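Local coordinates for protein ATP-dependent DNA helicase (Mycobacterium smegmatis, PDB 5V9X) that unwinds RNA:DNA duplexes while tracking 3'-to-5' along a single DNA strand, using the energy of ATP hydrolysis, at residues C439-Q444 and A627-A632; V717-R722 and V766-G771; A777-E782 and R829-D834; A785-L790 and F821-E826. One frame throughout, in Å; residues are numbered along the deposited sequence.

Interaction 1: C439-Q444 and A627-A632; sequences CAVTVQ and AELGAA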
loop_
_atom_site.group_PDB
_atom_site.type_symbol
_atom_site.label_atom_id
_atom_site.label_comp_id
_atom_site.label_asym_id
_atom_site.label_seq_id
_atom_site.Cartn_x
_atom_site.Cartn_y
_atom_site.Cartn_z
ATOM N N CYS A 439 -13.694 -6.150 -10.000
ATOM C CA CYS A 439 -12.909 -7.372 -10.137
ATOM C C CYS A 439 -12.596 -7.669 -11.599
ATOM O O CYS A 439 -11.503 -8.152 -11.919
ATOM C CB CYS A 439 -13.648 -8.550 -9.504
ATOM S SG CYS A 439 -13.976 -8.373 -7.737
ATOM N N ALA A 440 -13.542 -7.391 -12.499
ATOM C CA ALA A 440 -13.328 -7.678 -13.914
ATOM C C ALA A 440 -12.208 -6.818 -14.490
ATOM O O ALA A 440 -11.279 -7.336 -15.123
ATOM C CB ALA A 440 -14.627 -7.469 -14.694
ATOM N N VAL A 441 -12.281 -5.500 -14.284
ATOM C CA VAL A 441 -11.213 -4.617 -14.748
ATOM C C VAL A 441 -9.879 -5.033 -14.142
ATOM O O VAL A 441 -8.842 -5.012 -14.813
ATOM C CB VAL A 441 -11.549 -3.149 -14.425
ATOM C CG1 VAL A 441 -10.383 -2.241 -14.788
ATOM C CG2 VAL A 441 -12.805 -2.716 -15.163
ATOM N N THR A 442 -9.889 -5.433 -12.870
ATOM C CA THR A 442 -8.655 -5.863 -12.221
ATOM C C THR A 442 -8.070 -7.088 -12.914
ATOM O O THR A 442 -6.875 -7.124 -13.228
ATOM C CB THR A 442 -8.912 -6.147 -10.742
ATOM O OG1 THR A 442 -9.371 -4.950 -10.102
ATOM C CG2 THR A 442 -7.636 -6.616 -10.066
ATOM N N VAL A 443 -8.903 -8.104 -13.164
ATOM C CA VAL A 443 -8.449 -9.277 -13.908
ATOM C C VAL A 443 -7.946 -8.870 -15.286
ATOM O O VAL A 443 -6.926 -9.378 -15.769
ATOM C CB VAL A 443 -9.580 -10.318 -14.003
ATOM C CG1 VAL A 443 -9.248 -11.388 -15.036
ATOM C CG2 VAL A 443 -9.832 -10.952 -12.646
ATOM N N GLN A 444 -8.647 -7.936 -15.932
ATOM C CA GLN A 444 -8.243 -7.472 -17.254
ATOM C C GLN A 444 -6.849 -6.854 -17.219
ATOM O O GLN A 444 -5.980 -7.208 -18.025
ATOM C CB GLN A 444 -9.271 -6.471 -17.778
ATOM C CG GLN A 444 -8.918 -5.835 -19.105
ATOM C CD GLN A 444 -9.925 -4.782 -19.516
ATOM O OE1 GLN A 444 -10.962 -5.092 -20.105
ATOM N NE2 GLN A 444 -9.633 -3.525 -19.196
ATOM N N ALA A 627 -6.234 7.632 -11.283
ATOM C CA ALA A 627 -6.971 8.169 -12.425
ATOM C C ALA A 627 -6.865 7.267 -13.651
ATOM O O ALA A 627 -7.851 7.087 -14.376
ATOM C CB ALA A 627 -6.475 9.577 -12.755
ATOM N N GLU A 628 -5.682 6.703 -13.909
ATOM C CA GLU A 628 -5.530 5.827 -15.067
ATOM C C GLU A 628 -6.376 4.570 -14.926
ATOM O O GLU A 628 -6.982 4.108 -15.900
ATOM C CB GLU A 628 -4.060 5.463 -15.277
ATOM C CG GLU A 628 -3.388 6.262 -16.383
ATOM C CD GLU A 628 -2.133 5.592 -16.908
ATOM O OE1 GLU A 628 -1.984 4.368 -16.700
ATOM O OE2 GLU A 628 -1.297 6.288 -17.526
ATOM N N LEU A 629 -6.430 3.996 -13.721
ATOM C CA LEU A 629 -7.320 2.860 -13.503
ATOM C C LEU A 629 -8.780 3.290 -13.538
ATOM O O LEU A 629 -9.640 2.534 -14.003
ATOM C CB LEU A 629 -6.997 2.175 -12.174
ATOM C CG LEU A 629 -7.871 0.954 -11.875
ATOM C CD1 LEU A 629 -7.679 -0.120 -12.939
ATOM C CD2 LEU A 629 -7.596 0.402 -10.487
ATOM N N GLY A 630 -9.078 4.496 -13.053
ATOM C CA GLY A 630 -10.431 5.007 -13.170
ATOM C C GLY A 630 -10.872 5.136 -14.614
ATOM O O GLY A 630 -12.017 4.830 -14.954
ATOM N N ALA A 631 -9.964 5.587 -15.483
ATOM C CA ALA A 631 -10.260 5.635 -16.911
ATOM C C ALA A 631 -10.546 4.242 -17.454
ATOM O O ALA A 631 -11.516 4.037 -18.193
ATOM C CB ALA A 631 -9.097 6.281 -17.663
ATOM N N ALA A 632 -9.711 3.264 -17.085
ATOM C CA ALA A 632 -9.901 1.900 -17.566
ATOM C C ALA A 632 -11.241 1.325 -17.126
ATOM O O ALA A 632 -11.838 0.518 -17.850
ATOM C CB ALA A 632 -8.757 1.010 -17.080
#

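Interaction 2: V717-R722 and V766-G771; sequences VGRRLR and VTAEVG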
loop_
_atom_site.group_PDB
_atom_site.type_symbol
_atom_site.label_atom_id
_atom_site.label_comp_id
_atom_site.label_asym_id
_atom_site.label_seq_id
_atom_site.Cartn_x
_atom_site.Cartn_y
_atom_site.Cartn_z
ATOM N N VAL A 717 -17.215 22.010 -5.828
ATOM C CA VAL A 717 -18.675 22.022 -5.799
ATOM C C VAL A 717 -19.177 22.604 -4.484
ATOM O O VAL A 717 -20.144 23.376 -4.456
ATOM C CB VAL A 717 -19.223 20.601 -6.034
ATOM C CG1 VAL A 717 -20.731 20.571 -5.859
ATOM C CG2 VAL A 717 -18.833 20.103 -7.419
ATOM N N GLY A 718 -18.527 22.245 -3.374
ATOM C CA GLY A 718 -18.939 22.773 -2.083
ATOM C C GLY A 718 -18.839 24.283 -2.017
ATOM O O GLY A 718 -19.762 24.959 -1.557
ATOM N N ARG A 719 -17.712 24.832 -2.482
ATOM C CA ARG A 719 -17.538 26.282 -2.508
ATOM C C ARG A 719 -18.666 26.956 -3.275
ATOM O O ARG A 719 -19.267 27.925 -2.799
ATOM C CB ARG A 719 -16.186 26.636 -3.131
ATOM C CG ARG A 719 -15.891 28.128 -3.167
ATOM C CD ARG A 719 -14.701 28.436 -4.056
ATOM N NE ARG A 719 -14.176 29.777 -3.816
ATOM C CZ ARG A 719 -13.061 30.031 -3.137
ATOM N NH1 ARG A 719 -12.346 29.032 -2.636
ATOM N NH2 ARG A 719 -12.657 31.282 -2.966
ATOM N N ARG A 720 -18.975 26.444 -4.468
ATOM C CA ARG A 720 -20.055 27.012 -5.265
ATOM C C ARG A 720 -21.407 26.828 -4.592
ATOM O O ARG A 720 -22.249 27.733 -4.617
ATOM C CB ARG A 720 -20.077 26.369 -6.647
ATOM C CG ARG A 720 -19.589 27.256 -7.757
ATOM C CD ARG A 720 -20.018 26.663 -9.070
ATOM N NE ARG A 720 -19.111 27.011 -10.150
ATOM C CZ ARG A 720 -18.954 26.270 -11.240
ATOM N NH1 ARG A 720 -18.109 26.649 -12.188
ATOM N NH2 ARG A 720 -19.637 25.142 -11.371
ATOM N N LEU A 721 -21.636 25.654 -3.999
ATOM C CA LEU A 721 -22.938 25.348 -3.417
ATOM C C LEU A 721 -23.310 26.357 -2.336
ATOM O O LEU A 721 -24.437 26.864 -2.304
ATOM C CB LEU A 721 -22.928 23.925 -2.859
ATOM C CG LEU A 721 -24.150 23.047 -3.127
ATOM C CD1 LEU A 721 -24.611 23.182 -4.569
ATOM C CD2 LEU A 721 -23.814 21.600 -2.814
ATOM N N ARG A 722 -22.369 26.672 -1.447
ATOM C CA ARG A 722 -22.637 27.656 -0.408
ATOM C C ARG A 722 -22.469 29.092 -0.889
ATOM O O ARG A 722 -22.895 30.015 -0.187
ATOM C CB ARG A 722 -21.736 27.401 0.802
ATOM C CG ARG A 722 -20.256 27.449 0.495
ATOM C CD ARG A 722 -19.436 27.115 1.725
ATOM N NE ARG A 722 -18.024 27.414 1.521
ATOM C CZ ARG A 722 -17.124 26.530 1.104
ATOM N NH1 ARG A 722 -17.483 25.279 0.850
ATOM N NH2 ARG A 722 -15.860 26.898 0.946
ATOM N N VAL A 766 -9.035 24.589 -5.390
ATOM C CA VAL A 766 -8.648 23.496 -4.502
ATOM C C VAL A 766 -7.648 23.981 -3.459
ATOM O O VAL A 766 -7.684 23.555 -2.297
ATOM C CB VAL A 766 -8.091 22.317 -5.325
ATOM C CG1 VAL A 766 -7.496 21.259 -4.413
ATOM C CG2 VAL A 766 -9.189 21.712 -6.186
ATOM N N THR A 767 -6.754 24.893 -3.850
ATOM C CA THR A 767 -5.771 25.416 -2.906
ATOM C C THR A 767 -6.439 26.235 -1.807
ATOM O O THR A 767 -6.007 26.198 -0.649
ATOM C CB THR A 767 -4.729 26.255 -3.644
ATOM O OG1 THR A 767 -4.143 25.472 -4.689
ATOM C CG2 THR A 767 -3.629 26.707 -2.696
ATOM N N ALA A 768 -7.502 26.966 -2.147
ATOM C CA ALA A 768 -8.166 27.814 -1.164
ATOM C C ALA A 768 -9.076 27.022 -0.231
ATOM O O ALA A 768 -9.294 27.437 0.913
ATOM C CB ALA A 768 -8.971 28.905 -1.871
ATOM N N GLU A 769 -9.605 25.889 -0.689
ATOM C CA GLU A 769 -10.588 25.145 0.089
ATOM C C GLU A 769 -9.976 24.049 0.946
ATOM O O GLU A 769 -10.566 23.678 1.968
ATOM C CB GLU A 769 -11.638 24.527 -0.839
ATOM C CG GLU A 769 -12.472 25.554 -1.574
ATOM C CD GLU A 769 -13.161 26.512 -0.628
ATOM O OE1 GLU A 769 -13.612 26.066 0.450
ATOM O OE2 GLU A 769 -13.244 27.714 -0.954
ATOM N N VAL A 770 -8.809 23.527 0.560
ATOM C CA VAL A 770 -8.250 22.371 1.255
ATOM C C VAL A 770 -7.966 22.694 2.717
ATOM O O VAL A 770 -8.050 21.812 3.579
ATOM C CB VAL A 770 -6.988 21.866 0.523
ATOM C CG1 VAL A 770 -5.840 22.859 0.649
ATOM C CG2 VAL A 770 -6.581 20.493 1.041
ATOM N N GLY A 771 -7.659 23.957 3.028
ATOM C CA GLY A 771 -7.307 24.315 4.393
ATOM C C GLY A 771 -8.423 24.084 5.392
ATOM O O GLY A 771 -8.162 23.779 6.560
#

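Interaction 3: A777-E782 and R829-D834; sequences ASRFRE and RECLQD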
loop_
_atom_site.group_PDB
_atom_site.type_symbol
_atom_site.label_atom_id
_atom_site.label_comp_id
_atom_site.label_asym_id
_atom_site.label_seq_id
_atom_site.Cartn_x
_atom_site.Cartn_y
_atom_site.Cartn_z
ATOM N N ALA A 777 -7.459 18.447 8.200
ATOM C CA ALA A 777 -7.388 18.305 9.650
ATOM C C ALA A 777 -6.765 16.972 10.043
ATOM O O ALA A 777 -5.929 16.913 10.952
ATOM C CB ALA A 777 -8.781 18.451 10.263
ATOM N N SER A 778 -7.147 15.892 9.357
ATOM C CA SER A 778 -6.589 14.579 9.666
ATOM C C SER A 778 -5.113 14.507 9.296
ATOM O O SER A 778 -4.285 14.045 10.091
ATOM C CB SER A 778 -7.377 13.487 8.941
ATOM O OG SER A 778 -8.698 13.389 9.443
ATOM N N ARG A 779 -4.763 14.959 8.091
ATOM C CA ARG A 779 -3.378 14.863 7.653
ATOM C C ARG A 779 -2.474 15.855 8.375
ATOM O O ARG A 779 -1.260 15.632 8.435
ATOM C CB ARG A 779 -3.293 15.053 6.138
ATOM C CG ARG A 779 -4.071 14.002 5.348
ATOM C CD ARG A 779 -3.622 12.589 5.702
ATOM N NE ARG A 779 -4.498 11.567 5.133
ATOM C CZ ARG A 779 -4.221 10.863 4.039
ATOM N NH1 ARG A 779 -3.083 11.066 3.388
ATOM N NH2 ARG A 779 -5.080 9.952 3.597
ATOM N N PHE A 780 -3.028 16.935 8.932
ATOM C CA PHE A 780 -2.227 17.791 9.803
ATOM C C PHE A 780 -1.905 17.083 11.113
ATOM O O PHE A 780 -0.813 17.255 11.666
ATOM C CB PHE A 780 -2.950 19.111 10.072
ATOM C CG PHE A 780 -2.184 20.052 10.966
ATOM C CD1 PHE A 780 -1.308 20.980 10.428
ATOM C CD2 PHE A 780 -2.344 20.012 12.345
ATOM C CE1 PHE A 780 -0.604 21.851 11.246
ATOM C CE2 PHE A 780 -1.640 20.874 13.169
ATOM C CZ PHE A 780 -0.771 21.796 12.619
ATOM N N ARG A 781 -2.848 16.291 11.630
ATOM C CA ARG A 781 -2.595 15.533 12.851
ATOM C C ARG A 781 -1.536 14.462 12.621
ATOM O O ARG A 781 -0.571 14.355 13.389
ATOM C CB ARG A 781 -3.892 14.901 13.358
ATOM C CG ARG A 781 -3.677 13.885 14.469
ATOM C CD ARG A 781 -4.947 13.119 14.790
ATOM N NE ARG A 781 -5.523 12.469 13.614
ATOM C CZ ARG A 781 -5.067 11.338 13.083
ATOM N NH1 ARG A 781 -4.017 10.727 13.613
ATOM N NH2 ARG A 781 -5.660 10.820 12.016
ATOM N N GLU A 782 -1.704 13.653 11.570
ATOM C CA GLU A 782 -0.729 12.607 11.275
ATOM C C GLU A 782 0.653 13.198 11.014
ATOM O O GLU A 782 1.670 12.613 11.403
ATOM C CB GLU A 782 -1.194 11.774 10.078
ATOM C CG GLU A 782 -2.522 11.048 10.276
ATOM C CD GLU A 782 -2.996 10.342 9.015
ATOM O OE1 GLU A 782 -2.309 10.451 7.975
ATOM O OE2 GLU A 782 -4.057 9.679 9.058
ATOM N N ARG A 829 0.931 19.902 1.348
ATOM C CA ARG A 829 1.701 19.193 0.332
ATOM C C ARG A 829 1.184 17.770 0.142
ATOM O O ARG A 829 1.044 17.300 -0.993
ATOM C CB ARG A 829 3.183 19.193 0.720
ATOM C CG ARG A 829 4.170 19.048 -0.431
ATOM C CD ARG A 829 4.332 17.602 -0.860
ATOM N NE ARG A 829 4.498 16.696 0.271
ATOM C CZ ARG A 829 4.347 15.378 0.192
ATOM N NH1 ARG A 829 4.025 14.817 -0.966
ATOM N NH2 ARG A 829 4.512 14.620 1.269
ATOM N N GLU A 830 0.887 17.069 1.240
ATOM C CA GLU A 830 0.417 15.691 1.122
ATOM C C GLU A 830 -0.973 15.627 0.500
ATOM O O GLU A 830 -1.227 14.789 -0.373
ATOM C CB GLU A 830 0.418 15.005 2.488
ATOM C CG GLU A 830 -0.090 13.567 2.428
ATOM C CD GLU A 830 -0.079 12.862 3.771
ATOM O OE1 GLU A 830 0.213 13.515 4.793
ATOM O OE2 GLU A 830 -0.366 11.646 3.801
ATOM N N CYS A 831 -1.884 16.500 0.936
ATOM C CA CYS A 831 -3.248 16.471 0.414
ATOM C C CYS A 831 -3.270 16.708 -1.091
ATOM O O CYS A 831 -3.894 15.949 -1.842
ATOM C CB CYS A 831 -4.108 17.515 1.131
ATOM S SG CYS A 831 -4.418 17.180 2.879
ATOM N N LEU A 832 -2.581 17.754 -1.552
ATOM C CA LEU A 832 -2.677 18.151 -2.952
ATOM C C LEU A 832 -1.889 17.221 -3.869
ATOM O O LEU A 832 -2.323 16.948 -4.994
ATOM C CB LEU A 832 -2.195 19.591 -3.119
ATOM C CG LEU A 832 -2.907 20.680 -2.310
ATOM C CD1 LEU A 832 -2.280 22.033 -2.589
ATOM C CD2 LEU A 832 -4.393 20.710 -2.620
ATOM N N GLN A 833 -0.735 16.729 -3.418
ATOM C CA GLN A 833 0.142 15.921 -4.261
ATOM C C GLN A 833 -0.035 14.422 -4.064
ATOM O O GLN A 833 -0.034 13.672 -5.044
ATOM C CB GLN A 833 1.607 16.285 -4.006
ATOM C CG GLN A 833 1.967 17.724 -4.313
ATOM C CD GLN A 833 3.445 17.990 -4.120
ATOM O OE1 GLN A 833 4.230 17.066 -3.899
ATOM N NE2 GLN A 833 3.836 19.257 -4.200
ATOM N N ASP A 834 -0.178 13.964 -2.821
ATOM C CA ASP A 834 -0.225 12.537 -2.520
ATOM C C ASP A 834 -1.638 11.975 -2.476
ATOM O O ASP A 834 -1.848 10.829 -2.879
ATOM C CB ASP A 834 0.474 12.253 -1.186
ATOM C CG ASP A 834 1.978 12.420 -1.266
ATOM O OD1 ASP A 834 2.472 12.896 -2.311
ATOM O OD2 ASP A 834 2.669 12.068 -0.286
#

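Interaction 4: A785-L790 and F821-E826; sequences ARALLL and FPIVLE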
loop_
_atom_site.group_PDB
_atom_site.type_symbol
_atom_site.label_atom_id
_atom_site.label_comp_id
_atom_site.label_asym_id
_atom_site.label_seq_id
_atom_site.Cartn_x
_atom_site.Cartn_y
_atom_site.Cartn_z
ATOM N N ALA A 785 2.218 14.498 14.458
ATOM C CA ALA A 785 2.684 13.387 15.280
ATOM C C ALA A 785 3.924 12.735 14.683
ATOM O O ALA A 785 4.871 12.411 15.410
ATOM C CB ALA A 785 1.567 12.359 15.453
ATOM N N ARG A 786 3.939 12.538 13.361
ATOM C CA ARG A 786 5.094 11.918 12.717
ATOM C C ARG A 786 6.345 12.774 12.875
ATOM O O ARG A 786 7.452 12.239 13.014
ATOM C CB ARG A 786 4.791 11.664 11.237
ATOM C CG ARG A 786 5.863 10.874 10.498
ATOM C CD ARG A 786 5.404 10.439 9.110
ATOM N NE ARG A 786 4.177 11.107 8.685
ATOM C CZ ARG A 786 3.069 10.472 8.314
ATOM N NH1 ARG A 786 3.034 9.149 8.300
ATOM N NH2 ARG A 786 1.995 11.159 7.943
ATOM N N ALA A 787 6.190 14.101 12.873
ATOM C CA ALA A 787 7.305 15.010 13.108
ATOM C C ALA A 787 7.723 15.073 14.574
ATOM O O ALA A 787 8.667 15.807 14.890
ATOM C CB ALA A 787 6.954 16.415 12.613
ATOM N N LEU A 788 7.043 14.341 15.462
ATOM C CA LEU A 788 7.371 14.267 16.885
ATOM C C LEU A 788 7.193 15.608 17.595
ATOM O O LEU A 788 7.952 15.939 18.508
ATOM C CB LEU A 788 8.795 13.738 17.104
ATOM C CG LEU A 788 9.149 12.416 16.423
ATOM C CD1 LEU A 788 10.637 12.120 16.562
ATOM C CD2 LEU A 788 8.317 11.289 17.004
ATOM N N LEU A 789 6.185 16.384 17.196
ATOM C CA LEU A 789 5.960 17.708 17.760
ATOM C C LEU A 789 4.802 17.767 18.746
ATOM O O LEU A 789 4.743 18.707 19.547
ATOM C CB LEU A 789 5.703 18.722 16.641
ATOM C CG LEU A 789 6.844 18.907 15.643
ATOM C CD1 LEU A 789 6.428 19.879 14.564
ATOM C CD2 LEU A 789 8.097 19.397 16.347
ATOM N N LEU A 790 3.883 16.805 18.703
ATOM C CA LEU A 790 2.748 16.816 19.615
ATOM C C LEU A 790 3.177 16.354 21.004
ATOM O O LEU A 790 3.939 15.393 21.130
ATOM C CB LEU A 790 1.633 15.911 19.103
ATOM C CG LEU A 790 0.878 16.336 17.846
ATOM C CD1 LEU A 790 -0.212 15.325 17.532
ATOM C CD2 LEU A 790 0.295 17.727 18.023
ATOM N N PHE A 821 4.232 27.767 8.472
ATOM C CA PHE A 821 4.510 26.726 9.454
ATOM C C PHE A 821 4.783 25.404 8.742
ATOM O O PHE A 821 3.920 24.928 7.987
ATOM C CB PHE A 821 3.329 26.593 10.412
ATOM C CG PHE A 821 3.647 25.856 11.681
ATOM C CD1 PHE A 821 4.420 26.449 12.667
ATOM C CD2 PHE A 821 3.152 24.580 11.901
ATOM C CE1 PHE A 821 4.707 25.777 13.840
ATOM C CE2 PHE A 821 3.434 23.904 13.072
ATOM C CZ PHE A 821 4.212 24.504 14.043
ATOM N N PRO A 822 5.955 24.792 8.937
ATOM C CA PRO A 822 6.314 23.607 8.138
ATOM C C PRO A 822 5.314 22.463 8.207
ATOM O O PRO A 822 5.198 21.704 7.235
ATOM C CB PRO A 822 7.674 23.204 8.720
ATOM C CG PRO A 822 8.251 24.484 9.215
ATOM C CD PRO A 822 7.084 25.274 9.751
ATOM N N ILE A 823 4.586 22.306 9.314
ATOM C CA ILE A 823 3.589 21.241 9.375
ATOM C C ILE A 823 2.386 21.588 8.506
ATOM O O ILE A 823 1.832 20.722 7.817
ATOM C CB ILE A 823 3.181 20.962 10.832
ATOM C CG1 ILE A 823 4.417 20.642 11.668
ATOM C CG2 ILE A 823 2.205 19.797 10.897
ATOM C CD1 ILE A 823 5.199 19.456 11.155
ATOM N N VAL A 824 1.969 22.856 8.514
ATOM C CA VAL A 824 0.901 23.291 7.615
ATOM C C VAL A 824 1.324 23.099 6.164
ATOM O O VAL A 824 0.556 22.591 5.338
ATOM C CB VAL A 824 0.515 24.752 7.902
ATOM C CG1 VAL A 824 -0.504 25.240 6.883
ATOM C CG2 VAL A 824 -0.033 24.888 9.312
ATOM N N LEU A 825 2.555 23.500 5.835
ATOM C CA LEU A 825 3.059 23.332 4.474
ATOM C C LEU A 825 3.022 21.869 4.050
ATOM O O LEU A 825 2.586 21.542 2.939
ATOM C CB LEU A 825 4.483 23.878 4.370
ATOM C CG LEU A 825 4.730 25.359 4.658
ATOM C CD1 LEU A 825 6.216 25.671 4.572
ATOM C CD2 LEU A 825 3.943 26.238 3.700
ATOM N N GLU A 826 3.474 20.971 4.928
ATOM C CA GLU A 826 3.553 19.560 4.564
ATOM C C GLU A 826 2.171 18.923 4.494
ATOM O O GLU A 826 1.914 18.085 3.621
ATOM C CB GLU A 826 4.447 18.810 5.553
ATOM C CG GLU A 826 4.505 17.307 5.329
ATOM C CD GLU A 826 4.891 16.928 3.907
ATOM O OE1 GLU A 826 5.650 17.682 3.259
ATOM O OE2 GLU A 826 4.432 15.867 3.434
#

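Interaction 1: C439-Q444 and A627-A632
Val441 meets Leu629 and Ala632 in a small apolar contact between two helices. Helix 433-448 packs on the sheet of what is, by family, the second RecA-like domain of this helicase core. Helix 627-640 lies later in the chain and packs against it. The backbones come nearest at Val441 and Ala632, whose CA atoms are 7.2 Å apart.

The side chain of Val441 starts toward the partner helix. Its CB stays short of direct contact, 5.1 Å from CD1 of Leu629. The branching then decides what is touched. CG1 stands anti to the backbone N (chi1 175°) and is the methyl that makes the contact. It lies 3.9 Å from Leu629 CD1 and 4.3 Å from Ala632 CB, so this one methyl touches both residues. CG2 is turned back beside the backbone N of its own helix. It comes within 4.3 Å of the carbonyl O of Ala632.

Leu629 does not start straight at the partner. Its CG is anti to the backbone N, and this carries CD1 nearer. Val441 and Leu629 pass alongside each other, running in opposite directions, so they meet through one methyl each.

Val633 and Phe636 of helix 627-640 continue the apolar surface around Val441. Val443, on helix 433-448, packs instead on Leu258 and Val260 of strand 256-262, in the sheet of the RecA-like domain. At the edge of the contact, the side chain of Gln444 accepts a hydrogen bond at OE1 from Arg651 NH1.

Interaction 2: V717-R722 and V766-G771
Glu769 is shared by two arginines of one helix, Arg719 and Arg722, which address its carboxylate from different directions. The three residues form a salt-bridge network between helix 707-725 and the last part of helix 759-769, within the DEAD/H-associated region. The arginines are three positions apart, so both reach out on the same side of their helix.

NH2 of Arg722 is modelled in a hydrogen bond and salt bridge to Glu769 OE1. The modelled separation is very short, and at this resolution it should not be read closely. OE1 sits at the edge of the guanidinium, near its plane. The carboxylate itself is turned 57° from that plane. Beyond CG the Arg722 chain is extended, and the two side chains come from opposite directions.

Arg719 pairs with OE2 through NH1. Those two atoms are modelled too close together, so the fine geometry of this pair is as uncertain as that of the Arg722 pair. The Arg719 chain crosses that of Glu769 at about a right angle. Its CB lies 3.9 Å from Glu769 CD, so its aliphatic part also borders the carboxylate.

This is a surface contact. Apolar neighbours lie beside it: Glu769 also touches Leu715, and Arg719 touches Ile765. The Glu769 chain is bent at chi2 (-56°), which turns CD toward the two guanidinium groups.

Interaction 3: A777-E782 and R829-D834
Arg779 is the residue of helix 774-786 that reaches Glu830 and Cys831 of helix 822-835. The CA atoms of Arg779 and Cys831, 7.4 Å apart, are the closest CA pair across the contact. The arginine side chain starts toward the partner and then bends at chi2 (-56°). At the bend, CG rests 4.0 Å from Cys831 SG. Further out, NH1 donates to Glu830 OE2 at 2.8 Å. This hydrogen bond is weak, with an angle of 129°, but it is part of a salt bridge. The oxygen lies at the edge of the guanidinium, near its plane, while the carboxylate is turned 59° from it. Glu830 is fully extended and crosses the arginine chain at about a right angle. Its other oxygen, OE1, forms a salt bridge with Lys200, so the carboxylate also connects to helix 200-213 beside the first RecA-like sheet.

Phe780 comes next and packs on Ile823 and Val824, earlier in helix 822-835. Both helices belong to the DEAD/H-associated region, and the charged residues here form a buried salt-bridge network.

Arg781 extends that network. Its NH2 lies 3.6 Å from Glu782 OE2, and its NE pairs with Glu574.

Glu782 starts toward the partner helix but stops short of it. Its OE1 is 3.8 Å from Arg779 NE, a long pairing of charges, as the oxygen lies well out of the guanidinium plane. OE1 is also 4.8 Å from Glu830 OE2. Arg779 probably eases the repulsion between these two carboxylates. The other oxygen of Glu782, OE2, forms a salt bridge with Arg552 NE.

Interaction 4: A785-L790 and F821-E826
Ile823 is met by two residues of the opposite segment, Ala787 and Leu789. All three are buried, and the contact between them is purely apolar.

The shape of Ile823 explains how it serves both. CG1 stands anti to the carbonyl carbon, beside the backbone N. The chain then folds back at chi2 (-58°), so CD1 does not run straight on from the backbone. CG1 and CD1 together present a short bent edge. CD1 lies 3.8 Å from Ala787 CB. CG1 lies 3.6 Å from Leu789 CD1, and the Ile823 CD1 methyl is equally near that leucine methyl.

Leu789 starts the same way but runs on straight at chi2 (177°), with CD1 anti to CA. The methyl is thus carried outward as far as the side chain allows. Leu789 and Ile823 approach tip to tip. Ala787 has just its CB to offer, and that CB points toward the other segment.

Helix 774-786 closes in a Schellman motif, with Leu788 as its positive-phi residue (65°). The N of Leu788 bonds to Ala785 O at 2.9 Å. This turns the chain out of the helix and brings Leu789 round to Ile823. On the other side, Phe821 is at the N-cap position of helix 822-835, so the C-terminal end of helix 774-786 faces the first turn of helix 822-835. Leu506 of helix 497-508 touches Leu789, Phe821 and Ile823, while helix 801-815 packs against Phe821 and Val824.

Interactions 3 and 4 join the same two helices, 774-786 and 822-835, and their centres are about 10 Å apart. Both are buried, yet interaction 3 is mainly ionic and interaction 4 wholly apolar. Interaction 2 is also ionic but lies at the surface. It adjoins interaction 3 through Val766 and Val770, which pack on Leu832 and Cys831. These three contacts therefore form a connected series within the DEAD/H-associated region. Interaction 1 stands apart, touching none of the others. It is partly buried and apolar, and it ties a helix packed on the sheet of the presumed second RecA-like domain to helix 627-640. It and interaction 4 lie on opposite sides of the chain's centre.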